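Local coordinates for carbohydrate kinase, FGGY (Rhodospirillum rubrum, PDB 3IFR), which probably phosphorylates D-xylulose at the expense of ATP, as a sugar kinase of the FGGY family, at residues G111-E116 and I146-P151; L127-N132 and A197-L202; D339-L344 and L368-G373; L375-L380 and M417-D422; A61-L66 and A229-P234. All blocks are in the same frame, centred on the assembly; numbering follows the deposited sequence.

Interaction 1: residues G111-E116 and I146-P151; sequences GDEVAE and IERHEP
A three-residue salt-bridge network, in which one arginine is shared by two glutamates, links helix 111-120 to the last turn of helix 139-149 in the N-terminal half of this FGGY kinase. R148 reaches to E113 and E116, which stand three residues apart on one side of their helix. Both terminal nitrogens of R148 converge on one oxygen of E116, with hydrogen bonds to its OE1 of 3.1 Å from NH1 and 3.2 Å from NH2. OE1 lies almost in the guanidinium plane, but is approached from one face of the carboxylate, the planes being 35° apart. A weaker bond runs from NH2 of R148 to OE2 of E116. NH1 of R148 also makes a salt bridge to OE1 of E113 at 2.8 Å, a near-eclipsed chi1 of 12° and a bend at chi2 folding the E113 carboxylate toward the arginine. Arginine suits the task because its flat end serves two acids at once; its charge is probably well compensated and their mutual repulsion eased. Close by, E113 packs on R144 and W145 of helix 139-149, E147 bonds to H204, and I146 and E147 pack on F154 of helix 151-155.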
# COMPACT_ATOMS: atom_id res chain seq x y z
N GLY A 111 -4.76 2.89 -20.72
CA GLY A 111 -6.21 3.00 -20.75
C GLY A 111 -6.87 2.22 -21.87
O GLY A 111 -7.82 1.52 -21.65
N ASP A 112 -6.39 2.36 -23.10
CA ASP A 112 -6.95 1.58 -24.18
C ASP A 112 -6.92 0.07 -23.88
O ASP A 112 -7.89 -0.64 -24.13
CB ASP A 112 -6.20 1.82 -25.50
CG ASP A 112 -6.17 3.30 -25.91
OD1 ASP A 112 -7.04 4.07 -25.46
OD2 ASP A 112 -5.27 3.67 -26.70
N GLU A 113 -5.81 -0.46 -23.39
CA GLU A 113 -5.83 -1.90 -23.26
C GLU A 113 -6.83 -2.34 -22.18
O GLU A 113 -7.46 -3.41 -22.27
CB GLU A 113 -4.44 -2.52 -23.08
CG GLU A 113 -3.36 -1.54 -22.78
CD GLU A 113 -3.17 -0.53 -23.88
OE1 GLU A 113 -2.90 -0.94 -25.05
OE2 GLU A 113 -3.29 0.68 -23.55
N VAL A 114 -7.00 -1.48 -21.18
CA VAL A 114 -7.89 -1.76 -20.09
C VAL A 114 -9.29 -1.85 -20.67
O VAL A 114 -10.03 -2.83 -20.42
CB VAL A 114 -7.82 -0.68 -18.99
CG1 VAL A 114 -9.13 -0.65 -18.21
CG2 VAL A 114 -6.63 -0.95 -18.06
N ALA A 115 -9.64 -0.86 -21.49
CA ALA A 115 -10.90 -0.93 -22.22
C ALA A 115 -11.11 -2.26 -23.02
O ALA A 115 -12.19 -2.85 -22.95
CB ALA A 115 -11.11 0.31 -23.09
N GLU A 116 -10.09 -2.73 -23.75
CA GLU A 116 -10.21 -4.00 -24.47
C GLU A 116 -10.41 -5.16 -23.52
O GLU A 116 -11.27 -6.00 -23.73
CB GLU A 116 -8.98 -4.30 -25.34
CG GLU A 116 -8.44 -3.11 -26.05
CD GLU A 116 -7.28 -3.46 -26.92
OE1 GLU A 116 -6.11 -3.29 -26.47
OE2 GLU A 116 -7.52 -3.94 -28.06
N ILE A 146 2.54 -3.01 -24.04
CA ILE A 146 3.83 -3.35 -24.57
C ILE A 146 3.76 -4.15 -25.89
O ILE A 146 4.50 -3.85 -26.84
CB ILE A 146 4.62 -4.15 -23.51
CG1 ILE A 146 5.22 -3.20 -22.49
CG2 ILE A 146 5.73 -4.95 -24.15
CD1 ILE A 146 5.75 -3.96 -21.32
N GLU A 147 2.93 -5.18 -25.94
CA GLU A 147 2.77 -5.97 -27.16
C GLU A 147 2.40 -5.08 -28.33
O GLU A 147 2.85 -5.30 -29.46
CB GLU A 147 1.65 -6.97 -27.00
CG GLU A 147 1.11 -7.50 -28.31
CD GLU A 147 0.17 -8.66 -28.08
OE1 GLU A 147 0.58 -9.77 -28.40
OE2 GLU A 147 -0.94 -8.48 -27.55
N ARG A 148 1.54 -4.10 -28.09
CA ARG A 148 1.10 -3.29 -29.20
C ARG A 148 2.06 -2.13 -29.50
O ARG A 148 2.17 -1.71 -30.64
CB ARG A 148 -0.37 -2.82 -29.05
CG ARG A 148 -0.54 -1.37 -28.70
CD ARG A 148 -1.71 -0.69 -29.41
NE ARG A 148 -2.83 -1.58 -29.73
CZ ARG A 148 -3.77 -2.00 -28.87
NH1 ARG A 148 -3.74 -1.62 -27.60
NH2 ARG A 148 -4.73 -2.81 -29.30
N HIS A 149 2.73 -1.60 -28.48
CA HIS A 149 3.59 -0.44 -28.69
C HIS A 149 5.04 -0.79 -28.88
O HIS A 149 5.78 -0.04 -29.49
CB HIS A 149 3.46 0.59 -27.55
CG HIS A 149 2.18 1.36 -27.59
ND1 HIS A 149 0.96 0.79 -27.28
CD2 HIS A 149 1.93 2.63 -27.94
CE1 HIS A 149 0.02 1.69 -27.44
NE2 HIS A 149 0.57 2.81 -27.84
N GLU A 150 5.48 -1.91 -28.31
CA GLU A 150 6.88 -2.27 -28.39
C GLU A 150 6.99 -3.77 -28.68
O GLU A 150 7.48 -4.53 -27.84
CB GLU A 150 7.62 -1.87 -27.09
CG GLU A 150 7.65 -0.35 -26.86
CD GLU A 150 8.26 0.06 -25.53
OE1 GLU A 150 8.14 1.25 -25.13
OE2 GLU A 150 8.89 -0.79 -24.87
N PRO A 151 6.50 -4.19 -29.86
CA PRO A 151 6.42 -5.63 -30.14
C PRO A 151 7.79 -6.27 -29.99
O PRO A 151 7.88 -7.43 -29.67
CB PRO A 151 5.97 -5.73 -31.60
CG PRO A 151 5.96 -4.33 -32.14
CD PRO A 151 6.25 -3.35 -31.04

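Interaction 2: residues L127-N132 and A197-L202; sequences LARTGN and ADLVAL
Chi1 near 180° (179°) swings R129 away from its own backbone N, and the extended chain stretches from the end of helix 123-130 to helix 197-201. D198 holds CG opposite its N (chi1 -162°), turning its carboxylate to the edge of the guanidinium. The salt bridge runs from NH2 of R129 to OD2 of D198, with a weak bond from NH1 of R129 to the same oxygen; both are doubtful in length, since OD2 is modelled too near the arginine. L199 comes from the opposite direction, CD1 over one face of the guanidinium and CD2 of L199 3.4 Å from NH1 of R129; CD1 of L199 also meets CG2 of T130 at 4.3 Å. Leucine fits because its branched end can cover both a flat cation and a methyl group. T130 closes the helix with an ST turn: its OG1 accepts from N of N132 at 3.0 Å, past G131, whose positive phi suits glycine, and is also bonded to O of F126, one turn back. The guanidinium thus has one acid on NE, D189, and another, less surely placed, at its outer end, D198; its charge is probably balanced and its rotation probably limited.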
# COMPACT_ATOMS: atom_id res chain seq x y z
N LEU A 127 -12.97 -10.23 -11.38
CA LEU A 127 -12.70 -9.66 -10.07
C LEU A 127 -13.02 -10.71 -8.97
O LEU A 127 -12.29 -10.81 -7.97
CB LEU A 127 -13.43 -8.33 -9.92
CG LEU A 127 -13.34 -7.37 -8.71
CD1 LEU A 127 -14.63 -7.43 -7.93
CD2 LEU A 127 -12.16 -7.63 -7.79
N ALA A 128 -14.05 -11.52 -9.18
CA ALA A 128 -14.37 -12.62 -8.25
C ALA A 128 -13.31 -13.70 -8.32
O ALA A 128 -13.21 -14.56 -7.47
CB ALA A 128 -15.72 -13.24 -8.56
N ARG A 129 -12.53 -13.67 -9.35
CA ARG A 129 -11.61 -14.76 -9.53
C ARG A 129 -10.24 -14.44 -8.94
O ARG A 129 -9.62 -15.27 -8.29
CB ARG A 129 -11.49 -15.05 -11.01
CG ARG A 129 -10.57 -16.14 -11.33
CD ARG A 129 -11.10 -16.74 -12.58
NE ARG A 129 -10.39 -17.95 -12.90
CZ ARG A 129 -9.66 -18.09 -13.99
NH1 ARG A 129 -9.58 -17.10 -14.86
NH2 ARG A 129 -9.04 -19.24 -14.22
N THR A 130 -9.77 -13.23 -9.19
CA THR A 130 -8.45 -12.83 -8.77
C THR A 130 -8.55 -11.89 -7.57
O THR A 130 -7.54 -11.46 -7.03
CB THR A 130 -7.81 -12.02 -9.86
OG1 THR A 130 -8.52 -10.78 -9.94
CG2 THR A 130 -7.95 -12.74 -11.19
N GLY A 131 -9.78 -11.56 -7.18
CA GLY A 131 -10.02 -10.59 -6.13
C GLY A 131 -9.50 -9.19 -6.42
O GLY A 131 -9.40 -8.36 -5.52
N ASN A 132 -9.17 -8.93 -7.67
CA ASN A 132 -8.69 -7.63 -8.12
C ASN A 132 -9.38 -7.26 -9.42
O ASN A 132 -9.78 -8.16 -10.16
CB ASN A 132 -7.19 -7.69 -8.34
CG ASN A 132 -6.44 -7.71 -7.04
OD1 ASN A 132 -5.98 -6.66 -6.57
ND2 ASN A 132 -6.37 -8.88 -6.41
N ALA A 197 -3.02 -20.76 -16.31
CA ALA A 197 -2.65 -20.64 -17.72
C ALA A 197 -3.58 -19.63 -18.40
O ALA A 197 -3.17 -18.60 -18.93
CB ALA A 197 -2.77 -21.98 -18.37
N ASP A 198 -4.83 -20.01 -18.43
CA ASP A 198 -5.95 -19.14 -18.51
C ASP A 198 -5.61 -17.64 -18.32
O ASP A 198 -5.79 -16.84 -19.21
CB ASP A 198 -6.86 -19.62 -17.37
CG ASP A 198 -8.24 -19.16 -17.51
OD1 ASP A 198 -8.64 -18.77 -18.63
OD2 ASP A 198 -8.95 -19.14 -16.51
N LEU A 199 -5.14 -17.27 -17.13
CA LEU A 199 -4.98 -15.87 -16.77
C LEU A 199 -3.77 -15.25 -17.43
O LEU A 199 -3.83 -14.11 -17.88
CB LEU A 199 -4.91 -15.70 -15.25
CG LEU A 199 -6.32 -15.84 -14.65
CD1 LEU A 199 -6.28 -16.15 -13.18
CD2 LEU A 199 -7.21 -14.61 -14.97
N VAL A 200 -2.68 -15.99 -17.47
CA VAL A 200 -1.51 -15.52 -18.20
C VAL A 200 -1.81 -15.35 -19.70
O VAL A 200 -1.46 -14.34 -20.30
CB VAL A 200 -0.31 -16.47 -17.97
CG1 VAL A 200 0.91 -15.92 -18.65
CG2 VAL A 200 -0.05 -16.61 -16.48
N ALA A 201 -2.51 -16.31 -20.29
CA ALA A 201 -2.91 -16.18 -21.70
C ALA A 201 -3.54 -14.83 -22.03
O ALA A 201 -3.32 -14.31 -23.08
CB ALA A 201 -3.86 -17.33 -22.13
N LEU A 202 -4.35 -14.27 -21.14
CA LEU A 202 -4.93 -12.95 -21.38
C LEU A 202 -3.90 -11.85 -21.76
O LEU A 202 -4.23 -10.86 -22.41
CB LEU A 202 -5.69 -12.46 -20.14
CG LEU A 202 -7.20 -12.59 -19.86
CD1 LEU A 202 -7.58 -11.39 -19.04
CD2 LEU A 202 -8.08 -12.69 -21.10

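Interaction 3: residues D339-L344 and L368-G373; sequences DGLVCL and LSHTRG
H370, which follows S369 in the loop before helix 372-397, meets D339 and L341 with its ring. At the edge, NE2 of H370 gives a nearly straight hydrogen bond to the carbonyl O of D339, 3.0 Å long with an N-H...O angle of 167°. The oxygen lies in the ring plane, whereas the nitrogen stands 49° out of the carbonyl plane. Over one face sits L341 in a CH-pi contact, its CG 3.6 Å from CD2 of H370 and displaced toward the rim. Histidine suits this place by offering both acceptor and donor: ND1 takes the N-H of S367 and NE2 gives its own, the NE2-H tautomer if the ring is neutral. Next, T371 occupies the N-cap position, its OG1 bonded to H374, which meets the H370 ring edge-to-face and also bonds OD2 of D339. R372 and G373 then begin the helix. The bend at D339 and G340, both with positive phi, leads through L341 into strand 342-344; at G340 a CB would press on the preceding carbonyl, so glycine suits it. A histidine thus ties the start of this helix to the loop before a two-stranded antiparallel sheet, 342-344 with 362-364, in the C-terminal FGGY domain.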
# COMPACT_ATOMS: atom_id res chain seq x y z
N ASP A 339 -22.16 22.66 11.53
CA ASP A 339 -23.30 23.57 11.34
C ASP A 339 -23.92 23.39 9.97
O ASP A 339 -24.23 24.38 9.30
CB ASP A 339 -22.85 25.04 11.54
CG ASP A 339 -22.76 25.44 13.02
OD1 ASP A 339 -23.81 25.47 13.69
OD2 ASP A 339 -21.65 25.72 13.51
N GLY A 340 -24.08 22.14 9.55
CA GLY A 340 -24.80 21.85 8.33
C GLY A 340 -23.97 21.81 7.06
O GLY A 340 -24.50 21.61 5.97
N LEU A 341 -22.66 22.00 7.20
CA LEU A 341 -21.74 21.82 6.09
C LEU A 341 -21.69 20.34 5.76
O LEU A 341 -21.70 19.51 6.68
CB LEU A 341 -20.34 22.29 6.47
CG LEU A 341 -20.02 23.76 6.19
CD1 LEU A 341 -18.54 24.04 6.29
CD2 LEU A 341 -20.45 24.03 4.79
N VAL A 342 -21.67 20.00 4.47
CA VAL A 342 -21.46 18.62 4.07
C VAL A 342 -20.48 18.62 2.93
O VAL A 342 -20.73 19.27 1.93
CB VAL A 342 -22.76 17.94 3.58
CG1 VAL A 342 -22.52 16.46 3.36
CG2 VAL A 342 -23.88 18.16 4.56
N CYS A 343 -19.38 17.89 3.06
CA CYS A 343 -18.37 17.81 2.02
C CYS A 343 -18.21 16.39 1.39
O CYS A 343 -18.15 15.38 2.11
CB CYS A 343 -17.04 18.34 2.56
SG CYS A 343 -15.55 17.90 1.68
N LEU A 344 -18.17 16.32 0.06
CA LEU A 344 -17.69 15.14 -0.62
C LEU A 344 -16.23 15.36 -0.99
O LEU A 344 -15.91 16.31 -1.70
CB LEU A 344 -18.49 14.91 -1.89
CG LEU A 344 -19.97 14.67 -1.65
CD1 LEU A 344 -20.68 14.67 -2.97
CD2 LEU A 344 -20.19 13.33 -0.91
N LEU A 368 -23.20 32.39 4.96
CA LEU A 368 -22.26 33.47 5.30
C LEU A 368 -21.78 33.40 6.74
O LEU A 368 -20.87 34.13 7.13
CB LEU A 368 -22.88 34.83 5.03
CG LEU A 368 -23.33 35.05 3.59
CD1 LEU A 368 -24.29 36.25 3.54
CD2 LEU A 368 -22.14 35.24 2.66
N SER A 369 -22.39 32.50 7.52
CA SER A 369 -21.94 32.22 8.88
C SER A 369 -20.71 31.32 8.95
O SER A 369 -19.93 31.42 9.89
CB SER A 369 -23.07 31.62 9.74
OG SER A 369 -24.17 32.51 9.85
N HIS A 370 -20.51 30.42 7.99
CA HIS A 370 -19.34 29.56 8.11
C HIS A 370 -18.02 30.30 8.02
O HIS A 370 -17.90 31.33 7.36
CB HIS A 370 -19.45 28.42 7.13
CG HIS A 370 -20.70 27.64 7.32
ND1 HIS A 370 -21.86 27.93 6.64
CD2 HIS A 370 -21.00 26.64 8.18
CE1 HIS A 370 -22.82 27.11 7.04
NE2 HIS A 370 -22.32 26.32 7.98
N THR A 371 -17.03 29.76 8.73
CA THR A 371 -15.71 30.36 8.94
C THR A 371 -14.70 29.38 8.42
O THR A 371 -15.06 28.24 8.06
CB THR A 371 -15.43 30.47 10.43
OG1 THR A 371 -15.54 29.17 11.02
CG2 THR A 371 -16.45 31.38 11.11
N ARG A 372 -13.43 29.77 8.38
CA ARG A 372 -12.44 28.83 7.88
C ARG A 372 -12.40 27.51 8.70
O ARG A 372 -12.14 26.43 8.17
CB ARG A 372 -11.06 29.47 7.70
CG ARG A 372 -10.41 29.88 8.98
CD ARG A 372 -9.17 30.75 8.70
NE ARG A 372 -9.59 32.06 8.25
CZ ARG A 372 -9.53 32.48 7.00
NH1 ARG A 372 -9.03 31.69 6.03
NH2 ARG A 372 -9.96 33.71 6.71
N GLY A 373 -12.73 27.61 9.98
CA GLY A 373 -12.82 26.46 10.85
C GLY A 373 -13.86 25.45 10.42
O GLY A 373 -13.60 24.26 10.44

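Interaction 4: residues L375-L380 and M417-D422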
# COMPACT_ATOMS: atom_id res chain seq x y z
N LEU A 375 -15.00 25.11 7.35
CA LEU A 375 -14.55 24.50 6.10
C LEU A 375 -13.53 23.40 6.36
O LEU A 375 -13.64 22.30 5.80
CB LEU A 375 -13.96 25.53 5.11
CG LEU A 375 -14.89 26.35 4.19
CD1 LEU A 375 -14.30 26.51 2.78
CD2 LEU A 375 -16.21 25.70 4.06
N TRP A 376 -12.53 23.72 7.16
CA TRP A 376 -11.52 22.76 7.55
C TRP A 376 -12.15 21.52 8.21
O TRP A 376 -11.81 20.37 7.89
CB TRP A 376 -10.54 23.41 8.51
CG TRP A 376 -9.34 22.57 8.80
CD1 TRP A 376 -9.01 22.03 9.99
CD2 TRP A 376 -8.30 22.20 7.88
NE1 TRP A 376 -7.82 21.35 9.89
CE2 TRP A 376 -7.37 21.44 8.60
CE3 TRP A 376 -8.08 22.43 6.52
CZ2 TRP A 376 -6.23 20.88 8.00
CZ3 TRP A 376 -6.94 21.89 5.93
CH2 TRP A 376 -6.03 21.13 6.67
N ARG A 377 -13.08 21.78 9.12
CA ARG A 377 -13.72 20.71 9.86
C ARG A 377 -14.50 19.79 8.95
O ARG A 377 -14.39 18.57 9.02
CB ARG A 377 -14.66 21.28 10.92
CG ARG A 377 -15.40 20.17 11.65
CD ARG A 377 -15.71 20.55 13.06
NE ARG A 377 -16.04 19.35 13.81
CZ ARG A 377 -15.46 18.98 14.94
NH1 ARG A 377 -14.49 19.73 15.48
NH2 ARG A 377 -15.85 17.86 15.53
N ALA A 378 -15.28 20.41 8.06
CA ALA A 378 -16.12 19.67 7.15
C ALA A 378 -15.23 18.74 6.34
O ALA A 378 -15.60 17.61 6.10
CB ALA A 378 -16.86 20.61 6.23
N LEU A 379 -14.06 19.22 5.93
CA LEU A 379 -13.16 18.36 5.16
C LEU A 379 -12.64 17.24 6.05
O LEU A 379 -12.58 16.09 5.61
CB LEU A 379 -11.97 19.11 4.55
CG LEU A 379 -11.06 18.11 3.80
CD1 LEU A 379 -11.89 17.27 2.83
CD2 LEU A 379 -9.83 18.71 3.09
N LEU A 380 -12.26 17.60 7.28
CA LEU A 380 -11.77 16.60 8.22
C LEU A 380 -12.81 15.49 8.40
O LEU A 380 -12.49 14.30 8.36
CB LEU A 380 -11.45 17.22 9.57
CG LEU A 380 -10.20 18.08 9.62
CD1 LEU A 380 -9.73 18.32 11.06
CD2 LEU A 380 -9.12 17.46 8.79
N MSE A 417 -8.09 12.96 14.67
CA MSE A 417 -8.23 11.63 15.23
C MSE A 417 -9.44 11.54 16.19
O MSE A 417 -10.15 10.54 16.20
CB MSE A 417 -6.93 11.21 15.91
CG MSE A 417 -5.76 11.12 14.97
SE MSE A 417 -6.02 9.85 13.44
CE MSE A 417 -6.85 11.10 12.14
N GLY A 418 -9.68 12.58 16.98
CA GLY A 418 -10.89 12.65 17.79
C GLY A 418 -12.07 12.53 16.85
O GLY A 418 -13.00 11.74 17.07
N ILE A 419 -12.02 13.27 15.75
CA ILE A 419 -13.10 13.20 14.78
C ILE A 419 -13.24 11.79 14.23
O ILE A 419 -14.34 11.26 14.13
CB ILE A 419 -12.90 14.23 13.65
CG1 ILE A 419 -13.23 15.64 14.17
CG2 ILE A 419 -13.68 13.83 12.34
CD1 ILE A 419 -12.65 16.72 13.28
N MSE A 420 -12.12 11.18 13.85
CA MSE A 420 -12.18 9.83 13.30
C MSE A 420 -12.87 8.85 14.25
O MSE A 420 -13.73 8.08 13.84
CB MSE A 420 -10.78 9.32 13.01
CG MSE A 420 -10.76 7.91 12.39
SE MSE A 420 -11.35 7.99 10.50
CE MSE A 420 -13.09 7.02 10.67
N ALA A 421 -12.46 8.88 15.53
CA ALA A 421 -13.00 7.97 16.51
C ALA A 421 -14.48 8.22 16.74
O ALA A 421 -15.26 7.26 16.83
CB ALA A 421 -12.24 8.05 17.80
N ASP A 422 -14.86 9.50 16.86
CA ASP A 422 -16.27 9.85 17.10
C ASP A 422 -17.17 9.45 15.92
O ASP A 422 -18.40 9.27 16.08
CB ASP A 422 -16.47 11.34 17.36
CG ASP A 422 -15.97 11.78 18.73
OD1 ASP A 422 -15.83 10.92 19.62
OD2 ASP A 422 -15.72 13.01 18.90
O HOH W 1 -15.24 15.52 17.48
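Within segments 375-380 and 417-422 the closest CA atoms are those of L380 and I419, 7.5 Å apart. I419 provides most of the meeting surface, wedging its CG1-CD1 branch between R377 and L380, which stand three residues apart on the facing helix. With CG1 beside the backbone N and anti to the carbonyl carbon (chi1 -75°), that branch is carried forward to the other helix. Its CD1 touches CB of L380 at 3.9 Å, the two side chains crossing at about a right angle, and the same CD1 lies over the centre of the R377 guanidinium, 4.0 Å from CZ of R377. CG1 of I419 comes to 3.7 Å from NH2 of R377, again over the face. Both helices belong to the C-terminal domain of the actin-like ATPase fold, where they accompany the mixed sheet that includes strands 403-407 and 428-432. An isoleucine suits this buried place because its long branch can fill a groove and cover a flat cation without asking for a polar partner. R377 spends its hydrogen bonds at the edges instead: NE makes a salt bridge to E381, NH1 bonds to O of A331, and NH2 bonds to the hydroxyl of Y478. A water in the guanidinium plane completes a bridge to the second helix. It donates to OD2 of D422 at 2.9 Å and accepts a weak bond from NH2 of R377 at 3.1 Å. L380 also turns CD2 to a face of the W376 ring.

Interaction 5: residues A61-L66 and A229-P234; sequences AVLAEL and ALTGLP
OG1 of T231 accepts a hydrogen bond from the backbone N of L233 at 3.2 Å (N-H...O angle 150°) and donates to O of A227 one turn earlier in helix 225-231, using both lone pair and proton. The bond to L233 makes an ST turn, which ends this helix and sends the chain on toward strand 238-244 of the N-terminal sheet. Chi1 of 68° sets OG1 between the backbone N and the carbonyl carbon, where it can serve both partners, and directs CG2 toward helix 52-70. Threonine thus suits the spot twice over, with a hydroxyl for the turn and a methyl for packing. G232, at the middle of the turn, has a positive phi of 88° and comes to within 5.2 Å of A64, measured CA to CA; a CB there would point at A64, about 3.8 Å from its CA, and would press on the preceding carbonyl, so the two small residues fit. The carbonyl O of T231 lies against the facing helix, 3.7 Å from CB of A64 and 3.8 Å from CB of L63. L63 runs alongside T231 and points the same way, its CD1 4.0 Å from CB of T231. L63 and L233 both pack on I10 of strand 8-14, so the contact lies against the sheet. Where the two leucines cross, CD1 of L63 meets CD2 of L233 at 3.5 Å.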
# COMPACT_ATOMS: atom_id res chain seq x y z
N ALA A 61 24.30 -0.60 -1.90
CA ALA A 61 24.85 0.50 -1.07
C ALA A 61 24.35 0.50 0.38
O ALA A 61 25.11 0.69 1.35
CB ALA A 61 24.52 1.85 -1.70
N VAL A 62 23.05 0.32 0.50
CA VAL A 62 22.33 0.41 1.75
C VAL A 62 22.60 -0.84 2.62
O VAL A 62 22.75 -0.74 3.82
CB VAL A 62 20.86 0.51 1.36
CG1 VAL A 62 20.05 -0.66 1.88
CG2 VAL A 62 20.28 1.87 1.61
N LEU A 63 22.69 -2.02 2.03
CA LEU A 63 23.08 -3.22 2.79
C LEU A 63 24.52 -3.09 3.30
O LEU A 63 24.77 -3.25 4.47
CB LEU A 63 22.90 -4.52 1.97
CG LEU A 63 21.46 -4.81 1.56
CD1 LEU A 63 21.32 -5.99 0.56
CD2 LEU A 63 20.66 -5.07 2.81
N ALA A 64 25.46 -2.80 2.41
CA ALA A 64 26.83 -2.54 2.84
C ALA A 64 26.92 -1.43 3.92
O ALA A 64 27.67 -1.54 4.89
CB ALA A 64 27.66 -2.18 1.67
N GLU A 65 26.15 -0.36 3.77
CA GLU A 65 26.20 0.70 4.78
C GLU A 65 25.70 0.20 6.14
O GLU A 65 26.20 0.63 7.18
CB GLU A 65 25.40 1.92 4.35
CG GLU A 65 25.53 3.06 5.35
CD GLU A 65 24.71 4.27 4.99
OE1 GLU A 65 24.85 4.77 3.85
OE2 GLU A 65 23.93 4.73 5.85
N LEU A 66 24.73 -0.72 6.13
CA LEU A 66 24.23 -1.33 7.35
C LEU A 66 25.38 -1.96 8.14
O LEU A 66 25.49 -1.75 9.35
CB LEU A 66 23.20 -2.41 7.02
CG LEU A 66 21.74 -2.19 7.41
CD1 LEU A 66 21.31 -0.76 7.21
CD2 LEU A 66 20.80 -3.21 6.72
N ALA A 229 29.43 -10.89 -2.42
CA ALA A 229 30.42 -9.91 -2.87
C ALA A 229 29.88 -8.46 -3.10
O ALA A 229 30.36 -7.49 -2.51
CB ALA A 229 31.12 -10.43 -4.09
N LEU A 230 28.87 -8.33 -3.93
CA LEU A 230 28.33 -7.03 -4.21
C LEU A 230 27.65 -6.31 -3.06
O LEU A 230 27.62 -5.07 -3.04
CB LEU A 230 27.37 -7.15 -5.40
CG LEU A 230 28.01 -7.78 -6.65
CD1 LEU A 230 26.99 -8.36 -7.63
CD2 LEU A 230 28.87 -6.76 -7.36
N THR A 231 27.08 -7.07 -2.11
CA THR A 231 26.30 -6.46 -1.02
C THR A 231 26.91 -6.44 0.38
O THR A 231 26.46 -5.67 1.23
CB THR A 231 24.90 -7.08 -0.89
OG1 THR A 231 25.04 -8.43 -0.43
CG2 THR A 231 24.18 -7.06 -2.25
N GLY A 232 27.93 -7.26 0.63
CA GLY A 232 28.45 -7.40 1.99
C GLY A 232 27.74 -8.47 2.82
O GLY A 232 28.27 -8.96 3.81
N LEU A 233 26.51 -8.81 2.44
CA LEU A 233 25.77 -9.88 3.13
C LEU A 233 26.59 -11.16 3.22
O LEU A 233 27.35 -11.51 2.31
CB LEU A 233 24.43 -10.17 2.44
CG LEU A 233 23.16 -9.42 2.90
CD1 LEU A 233 23.47 -8.13 3.60
CD2 LEU A 233 22.08 -9.18 1.79
N PRO A 234 26.45 -11.88 4.34
CA PRO A 234 27.19 -13.15 4.47
C PRO A 234 26.77 -14.11 3.38
O PRO A 234 25.61 -14.14 2.99
CB PRO A 234 26.74 -13.69 5.84
CG PRO A 234 26.17 -12.54 6.57
CD PRO A 234 25.62 -11.58 5.51

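How the interactions relate
Interactions 1, 2 and 5 belong to the N-terminal FGGY domain, interactions 3 and 4 to the C-terminal one. Along the chain, 61-66 with 229-234 closes a long loop that holds interactions 1 and 2, whose segments alternate; helices 111-120, 123-130 and 139-149 follow one another there, and the two centres lie about 17 Å apart without touching. The centre of interaction 5 sits about 39 Å and 38 Å from theirs. Interactions 3 and 4 come later, share helix 372-397 and touch, L341 packing on L375 and A378, with centres about 12 Å apart. None of the five spans the two domains; each joins elements within one of them, consistent with the two-domain build of actin-like sugar kinases.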